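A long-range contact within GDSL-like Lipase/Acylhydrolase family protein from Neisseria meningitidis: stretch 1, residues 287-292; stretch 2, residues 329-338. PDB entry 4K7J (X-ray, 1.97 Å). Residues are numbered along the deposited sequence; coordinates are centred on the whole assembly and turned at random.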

# COMPACT_ATOMS: atom_id res chain seq x y z
N ALA A 287 9.95 7.91 -8.40
CA ALA A 287 9.99 6.81 -9.35
C ALA A 287 11.42 6.28 -9.57
O ALA A 287 12.38 7.06 -9.59
CB ALA A 287 9.38 7.24 -10.67
N PRO A 288 11.56 4.95 -9.71
CA PRO A 288 12.86 4.38 -10.08
C PRO A 288 13.19 4.75 -11.51
O PRO A 288 12.31 5.20 -12.23
CB PRO A 288 12.63 2.87 -9.98
CG PRO A 288 11.15 2.70 -10.23
CD PRO A 288 10.52 3.91 -9.59
N GLU A 289 14.43 4.55 -11.94
CA GLU A 289 14.72 4.70 -13.35
C GLU A 289 14.00 3.59 -14.10
O GLU A 289 14.01 2.44 -13.68
CB GLU A 289 16.22 4.64 -13.66
CG GLU A 289 16.51 4.78 -15.16
CD GLU A 289 17.99 4.98 -15.49
OE1 GLU A 289 18.78 4.02 -15.35
OE2 GLU A 289 18.35 6.09 -15.92
N SER A 290 13.35 3.96 -15.20
CA SER A 290 12.76 3.02 -16.14
C SER A 290 13.41 3.29 -17.48
O SER A 290 13.97 4.37 -17.69
CB SER A 290 11.25 3.23 -16.27
OG SER A 290 10.59 2.92 -15.06
N LEU A 291 13.32 2.33 -18.38
CA LEU A 291 13.82 2.50 -19.74
C LEU A 291 12.71 2.27 -20.74
O LEU A 291 11.95 1.31 -20.63
CB LEU A 291 14.96 1.52 -20.01
CG LEU A 291 16.11 1.64 -19.01
CD1 LEU A 291 17.22 0.64 -19.31
CD2 LEU A 291 16.66 3.07 -19.01
N LYS A 292 12.61 3.18 -21.70
CA LYS A 292 11.69 3.05 -22.82
C LYS A 292 12.22 1.96 -23.75
O LYS A 292 11.47 1.30 -24.46
CB LYS A 292 11.62 4.37 -23.58
CG LYS A 292 10.55 4.41 -24.64
CD LYS A 292 9.20 4.06 -24.03
CE LYS A 292 8.08 4.04 -25.05
NZ LYS A 292 6.77 3.81 -24.39
N ALA A 329 18.69 5.40 -4.88
CA ALA A 329 18.91 4.08 -4.29
C ALA A 329 19.50 3.09 -5.29
O ALA A 329 20.28 2.23 -4.91
CB ALA A 329 17.61 3.51 -3.72
N MET A 330 19.11 3.21 -6.57
CA MET A 330 19.59 2.29 -7.59
C MET A 330 21.01 2.60 -8.08
O MET A 330 21.62 1.79 -8.77
CB MET A 330 18.66 2.30 -8.81
CG MET A 330 17.35 1.57 -8.62
SD MET A 330 16.28 1.92 -10.03
CE MET A 330 17.15 1.05 -11.34
N GLY A 331 21.51 3.79 -7.74
CA GLY A 331 22.80 4.24 -8.25
C GLY A 331 22.68 5.48 -9.10
O GLY A 331 23.66 5.91 -9.72
N GLY A 332 21.49 6.07 -9.15
CA GLY A 332 21.28 7.30 -9.90
C GLY A 332 20.94 7.04 -11.35
O GLY A 332 20.54 5.93 -11.70
N ILE A 333 21.10 8.06 -12.19
CA ILE A 333 20.77 7.95 -13.61
C ILE A 333 21.67 6.89 -14.25
O ILE A 333 22.78 6.64 -13.78
CB ILE A 333 20.94 9.31 -14.33
CG1 ILE A 333 20.27 9.29 -15.72
CG2 ILE A 333 22.41 9.72 -14.38
CD1 ILE A 333 20.42 10.62 -16.48
N CYS A 334 21.17 6.24 -15.30
CA CYS A 334 21.92 5.20 -16.01
C CYS A 334 22.25 4.02 -15.10
O CYS A 334 23.37 3.50 -15.11
CB CYS A 334 23.19 5.79 -16.64
SG CYS A 334 24.13 4.64 -17.68
N SER A 335 21.28 3.59 -14.30
CA SER A 335 21.50 2.45 -13.41
C SER A 335 20.62 1.25 -13.77
O SER A 335 20.96 0.12 -13.45
CB SER A 335 21.26 2.85 -11.96
OG SER A 335 19.91 3.26 -11.80
N MET A 336 19.49 1.50 -14.43
CA MET A 336 18.55 0.42 -14.71
C MET A 336 19.13 -0.66 -15.61
O MET A 336 18.88 -1.85 -15.38
CB MET A 336 17.21 0.94 -15.26
CG MET A 336 16.27 -0.15 -15.81
SD MET A 336 15.84 -1.43 -14.59
CE MET A 336 14.30 -0.83 -13.91
N LYS A 337 19.89 -0.28 -16.63
CA LYS A 337 20.45 -1.29 -17.53
C LYS A 337 21.41 -2.20 -16.76
O LYS A 337 21.41 -3.41 -16.97
CB LYS A 337 21.14 -0.68 -18.75
CG LYS A 337 21.31 -1.69 -19.90
CD LYS A 337 22.71 -1.63 -20.49
CE LYS A 337 23.07 -2.88 -21.31
NZ LYS A 337 24.54 -2.94 -21.66
N ASN A 338 22.19 -1.63 -15.86
CA ASN A 338 23.08 -2.42 -15.03
C ASN A 338 22.29 -3.39 -14.15
O ASN A 338 22.64 -4.57 -14.04
CB ASN A 338 23.96 -1.52 -14.17
CG ASN A 338 25.18 -2.24 -13.65
OD1 ASN A 338 25.77 -3.07 -14.34
ND2 ASN A 338 25.57 -1.92 -12.41
O HOH W 1 20.17 2.46 -17.50

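The polar part of this contact is built around one side chain. E289 points toward the other stretch and is nearly extended, with chi1 and chi2 both t. This reach brings its carboxylate to the backbone amides of the loop that leads into the helix starting at M336. Three amides donate to it. S335 N lies 2.7 Å from E289 OE1, with an N-H...O angle of 138°. M336 N lies 2.8 Å from the same E289 OE1, and its angle of 175° is almost linear. C334 N donates to E289 OE2 at 2.9 Å and 154°. The two carboxylate oxygens thus take up three successive N-H groups. The donors are backbone atoms, so the bonds hold the loop and the first residue of the helix to the carboxylate. C334 N is also 3.3 Å from E289 OE1, but the angle is too poor for a bond. E289 OE2 has a further hydrogen bond elsewhere in the structure.

Water 1 extends this network. The oxygen of water 1 donates to E289 OE1 at 3.0 Å and accepts from K337 N at 2.9 Å. The carboxylate is therefore linked indirectly to a fourth consecutive amide.

Within the second stretch, S335 OG donates to G332 O at 2.7 Å. This bond ties the loop to itself beside the carboxylate. S335 has chi1 in p.

Apolar contacts accompany the polar centre. L291 and M336 both point toward the opposing stretch, and L291 CG meets M336 CG at 3.7 Å. L291 CD1 also comes within 4.2 Å of K337 CB. Near the start of the first stretch, P288 CB packs on M330 SD at 3.8 Å. The same sulfur, M330 SD, is 3.7 Å from E289 N. That amide is buried by the contact and has no hydrogen-bond partner in the model.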